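Local structure of McyG protein (Microcystis aeruginosa PCC 7806, 4R0M) at the adenosine-5'-[phenylalaninyl-phosphate] site. The protein is a microcystin synthetase component whose adenylation domain, joined to a peptidyl carrier protein, activates an acyl substrate as its adenylate, probably an aromatic one such as phenylalanine. Numbering follows the deposited sequence.

The adenosine-5'-[phenylalaninyl-phosphate] site. Residues 182, 226, 228, 272, 304-308, 333-337, 341-342, 363, 421, 432, 435, 531, 533. With FA5 (adenosine-5'-[phenylalaninyl-phosphate]), chain B.
Strand 330-336 runs extended along the ligand, and the loop 304-308, where Gly305 has a positive phi, covers the other side of the adenine. This is the active site of an ANL-family adenylation domain, holding the aminoacyl-adenylate almost fully buried. Gly305 packs over the imidazole part of the base, and its N approaches N7 from above the plane at 3.0 Å. Adenine N6 donates to Ala333 O at 2.6 Å, from above the carbonyl plane. The Phe334 ring meets the imidazole ring of FA5 edge-to-face, with planes at 57°.

Asp421 reads the ribose through the syn lone pairs of both carboxylate oxygens. Asp421 OD1 takes the 2'-hydroxyl O2' at 2.5 Å and OD2 takes the 3'-hydroxyl O3' at 2.6 Å. Arg435 NH1 forms a salt bridge to OD1, a weak hydrogen bond by its geometry, and may favour the charged carboxylate. Lys533 comes from the opposite side of the sugar, straight to CD, then bent at chi3 (72°). Lys533 NZ donates to ring oxygen O4' at 3.1 Å. This is the conserved lysine of the A10 motif, and its position fits the adenylate-forming conformation.

Phosphate OP2 accepts from both Thr337 N and Thr337 OG1, the latter at 2.7 Å. The hydroxyl stands beside its own backbone N (chi1 -54°), so both donors point the same way. His226 NE2 makes a weak bond to bridging OP3, while Gly228 N holds ND1.

The alpha-amine N donates to Gly335 O from well above the carbonyl plane. Ala304 CB lies over one phenyl face, 3.8 Å from the ring centroid, and Ser341 CB over the other, at 4.0 Å. Phenyl CD2 lies over the Trp272 indole, whose NE1 is tied to Ala304 O.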
# COMPACT_ATOMS: atom_id res chain seq x y z
N THR A 182 2.76 1.11 -10.59
CA THR A 182 2.98 -0.09 -9.78
C THR A 182 3.95 -1.01 -10.51
O THR A 182 3.93 -1.09 -11.74
CB THR A 182 1.67 -0.86 -9.53
OG1 THR A 182 0.99 -1.08 -10.77
CG2 THR A 182 0.75 -0.09 -8.59
N HIS A 226 2.08 5.99 -1.94
CA HIS A 226 1.10 4.93 -2.12
C HIS A 226 -0.32 5.44 -2.15
O HIS A 226 -0.65 6.41 -1.47
CB HIS A 226 1.26 3.87 -1.05
CG HIS A 226 0.49 2.61 -1.33
ND1 HIS A 226 -0.76 2.41 -0.87
CD2 HIS A 226 0.83 1.47 -2.06
CE1 HIS A 226 -1.20 1.21 -1.28
NE2 HIS A 226 -0.22 0.63 -2.01
N GLY A 228 -3.12 4.45 -0.91
CA GLY A 228 -3.85 4.45 0.36
C GLY A 228 -3.60 5.69 1.19
O GLY A 228 -4.49 6.14 1.92
N TRP A 272 -5.14 2.91 9.30
CA TRP A 272 -4.89 1.79 8.39
C TRP A 272 -3.46 1.30 8.43
O TRP A 272 -2.52 2.08 8.61
CB TRP A 272 -5.30 2.17 6.97
CG TRP A 272 -4.61 1.39 5.87
CD1 TRP A 272 -4.71 0.03 5.59
CD2 TRP A 272 -3.71 1.92 4.84
NE1 TRP A 272 -3.95 -0.31 4.51
CE2 TRP A 272 -3.32 0.77 4.01
CE3 TRP A 272 -3.19 3.18 4.54
CZ2 TRP A 272 -2.45 0.91 2.93
CZ3 TRP A 272 -2.32 3.30 3.45
CH2 TRP A 272 -1.97 2.19 2.66
N ALA A 304 -5.69 -3.75 5.41
CA ALA A 304 -5.72 -3.86 3.95
C ALA A 304 -4.35 -3.64 3.33
O ALA A 304 -3.47 -3.02 3.93
CB ALA A 304 -6.72 -2.87 3.36
N GLY A 305 -4.17 -4.15 2.11
CA GLY A 305 -2.89 -4.05 1.41
C GLY A 305 -2.31 -5.41 1.08
O GLY A 305 -1.57 -5.55 0.10
N GLU A 306 -2.63 -6.40 1.90
CA GLU A 306 -2.19 -7.78 1.71
C GLU A 306 -3.18 -8.73 2.37
O GLU A 306 -4.09 -8.29 3.09
CB GLU A 306 -0.78 -7.99 2.30
CG GLU A 306 -0.71 -7.90 3.82
CD GLU A 306 0.68 -8.15 4.37
OE1 GLU A 306 0.87 -7.98 5.59
OE2 GLU A 306 1.59 -8.53 3.60
N GLN A 307 -3.01 -10.03 2.12
CA GLN A 307 -3.87 -11.05 2.69
C GLN A 307 -4.00 -10.88 4.20
O GLN A 307 -3.01 -10.65 4.89
CB GLN A 307 -3.34 -12.45 2.33
CG GLN A 307 -4.34 -13.58 2.57
CD GLN A 307 -5.49 -13.58 1.58
OE1 GLN A 307 -5.34 -13.24 0.41
NE2 GLN A 307 -6.66 -14.00 2.06
N VAL A 308 -5.24 -10.98 4.69
CA VAL A 308 -5.54 -10.81 6.11
C VAL A 308 -5.53 -12.17 6.81
O VAL A 308 -6.19 -13.12 6.35
CB VAL A 308 -6.90 -10.11 6.32
CG1 VAL A 308 -7.16 -9.83 7.79
CG2 VAL A 308 -6.97 -8.81 5.52
N ALA A 333 -10.39 -4.82 4.52
CA ALA A 333 -10.90 -4.23 3.29
C ALA A 333 -10.09 -4.66 2.08
O ALA A 333 -8.94 -5.06 2.21
CB ALA A 333 -10.89 -2.71 3.41
N PHE A 334 -10.70 -4.58 0.90
CA PHE A 334 -9.97 -4.77 -0.34
C PHE A 334 -9.87 -3.46 -1.12
O PHE A 334 -10.83 -2.69 -1.20
CB PHE A 334 -10.60 -5.86 -1.21
CG PHE A 334 -9.89 -6.06 -2.52
CD1 PHE A 334 -8.72 -6.80 -2.59
CD2 PHE A 334 -10.40 -5.51 -3.69
CE1 PHE A 334 -8.06 -6.98 -3.80
CE2 PHE A 334 -9.75 -5.68 -4.90
CZ PHE A 334 -8.58 -6.42 -4.96
N GLY A 335 -8.70 -3.23 -1.69
CA GLY A 335 -8.46 -2.09 -2.56
C GLY A 335 -7.20 -2.27 -3.37
O GLY A 335 -6.43 -3.21 -3.14
N MSE A 336 -6.99 -1.38 -4.34
CA MSE A 336 -5.79 -1.40 -5.17
C MSE A 336 -5.59 -0.04 -5.76
O MSE A 336 -6.48 0.82 -5.66
CB MSE A 336 -5.89 -2.47 -6.27
CG MSE A 336 -7.09 -2.31 -7.21
SE MSE A 336 -7.52 -4.06 -8.01
CE MSE A 336 -5.78 -4.48 -8.84
N THR A 337 -4.43 0.18 -6.36
CA THR A 337 -4.12 1.43 -7.05
C THR A 337 -5.14 1.71 -8.15
O THR A 337 -5.55 2.85 -8.35
CB THR A 337 -2.69 1.39 -7.64
OG1 THR A 337 -1.76 1.07 -6.60
CG2 THR A 337 -2.31 2.73 -8.24
N SER A 341 -7.39 2.97 -4.05
CA SER A 341 -7.41 2.23 -2.77
C SER A 341 -8.76 1.53 -2.53
O SER A 341 -9.31 0.93 -3.46
CB SER A 341 -6.95 3.10 -1.58
OG SER A 341 -7.96 3.98 -1.13
N GLY A 342 -9.27 1.61 -1.30
CA GLY A 342 -10.45 0.84 -0.87
C GLY A 342 -11.65 0.82 -1.80
O GLY A 342 -12.10 1.86 -2.26
N LEU A 363 -13.79 -9.35 3.43
CA LEU A 363 -13.36 -8.00 3.09
C LEU A 363 -14.57 -7.12 2.74
O LEU A 363 -14.42 -6.01 2.21
CB LEU A 363 -12.32 -8.02 1.96
CG LEU A 363 -11.09 -8.92 2.15
CD1 LEU A 363 -10.15 -8.77 0.97
CD2 LEU A 363 -10.34 -8.63 3.45
N ASP A 421 -6.48 -11.01 -9.01
CA ASP A 421 -6.69 -11.61 -7.69
C ASP A 421 -7.69 -12.76 -7.73
O ASP A 421 -8.59 -12.79 -8.58
CB ASP A 421 -7.15 -10.55 -6.68
CG ASP A 421 -6.04 -9.58 -6.31
OD1 ASP A 421 -4.97 -10.04 -5.86
OD2 ASP A 421 -6.25 -8.36 -6.46
N ILE A 432 -10.93 -12.68 -0.45
CA ILE A 432 -9.73 -12.93 -1.26
C ILE A 432 -9.01 -14.17 -0.72
O ILE A 432 -8.81 -14.30 0.48
CB ILE A 432 -8.79 -11.69 -1.30
CG1 ILE A 432 -9.46 -10.51 -2.02
CG2 ILE A 432 -7.45 -12.03 -1.96
CD1 ILE A 432 -9.82 -10.74 -3.47
N ARG A 435 -3.51 -14.79 -5.09
CA ARG A 435 -3.23 -14.04 -6.31
C ARG A 435 -2.82 -15.00 -7.44
O ARG A 435 -2.17 -16.02 -7.19
CB ARG A 435 -2.14 -12.99 -6.06
CG ARG A 435 -1.74 -12.20 -7.30
CD ARG A 435 -1.27 -10.80 -6.97
NE ARG A 435 -1.08 -10.03 -8.19
CZ ARG A 435 -2.02 -9.31 -8.80
NH1 ARG A 435 -3.25 -9.22 -8.29
NH2 ARG A 435 -1.73 -8.66 -9.92
N ILE A 531 4.61 0.04 0.88
CA ILE A 531 3.80 -0.23 2.06
C ILE A 531 4.23 -1.45 2.89
O ILE A 531 3.61 -1.76 3.92
CB ILE A 531 2.29 -0.31 1.73
CG1 ILE A 531 1.97 -1.42 0.73
CG2 ILE A 531 1.79 1.05 1.26
CD1 ILE A 531 0.50 -1.76 0.65
N LYS A 533 4.65 -4.74 1.77
CA LYS A 533 4.19 -6.03 1.28
C LYS A 533 5.32 -6.71 0.51
O LYS A 533 5.81 -6.18 -0.49
CB LYS A 533 2.96 -5.86 0.38
CG LYS A 533 2.46 -7.14 -0.27
CD LYS A 533 1.23 -6.91 -1.14
CE LYS A 533 1.58 -6.18 -2.43
NZ LYS A 533 0.41 -6.11 -3.36
C FA5 B . -2.49 -1.64 -2.43
O FA5 B . -1.72 -2.36 -1.81
CA FA5 B . -3.87 -1.37 -1.90
N FA5 B . -4.41 -2.67 -1.60
CB FA5 B . -3.85 -0.52 -0.62
CG FA5 B . -5.17 -0.28 0.13
CD1 FA5 B . -6.33 -1.02 -0.06
CD2 FA5 B . -5.21 0.75 1.08
CE1 FA5 B . -7.49 -0.74 0.67
CE2 FA5 B . -6.36 1.04 1.82
CZ FA5 B . -7.52 0.29 1.61
P FA5 B . -1.24 -1.95 -4.83
OP1 FA5 B . 0.24 -1.86 -4.56
OP2 FA5 B . -1.76 -1.54 -6.19
OP3 FA5 B . -2.04 -1.09 -3.71
O5' FA5 B . -1.65 -3.49 -4.57
C5' FA5 B . -2.96 -3.99 -4.79
C4' FA5 B . -2.95 -5.49 -4.52
O4' FA5 B . -2.70 -5.78 -3.14
C3' FA5 B . -4.29 -6.15 -4.81
O3' FA5 B . -4.45 -6.44 -6.20
C2' FA5 B . -4.20 -7.41 -3.98
O2' FA5 B . -3.46 -8.42 -4.68
C1' FA5 B . -3.39 -6.98 -2.77
N9 FA5 B . -4.32 -6.72 -1.64
C8 FA5 B . -4.72 -5.50 -1.22
N7 FA5 B . -5.57 -5.59 -0.17
C5 FA5 B . -5.74 -6.90 0.10
C6 FA5 B . -6.51 -7.71 1.08
N6 FA5 B . -7.29 -7.12 2.01
N1 FA5 B . -6.40 -9.06 1.01
C2 FA5 B . -5.63 -9.66 0.09
N3 FA5 B . -4.90 -9.00 -0.83
C4 FA5 B . -4.92 -7.64 -0.88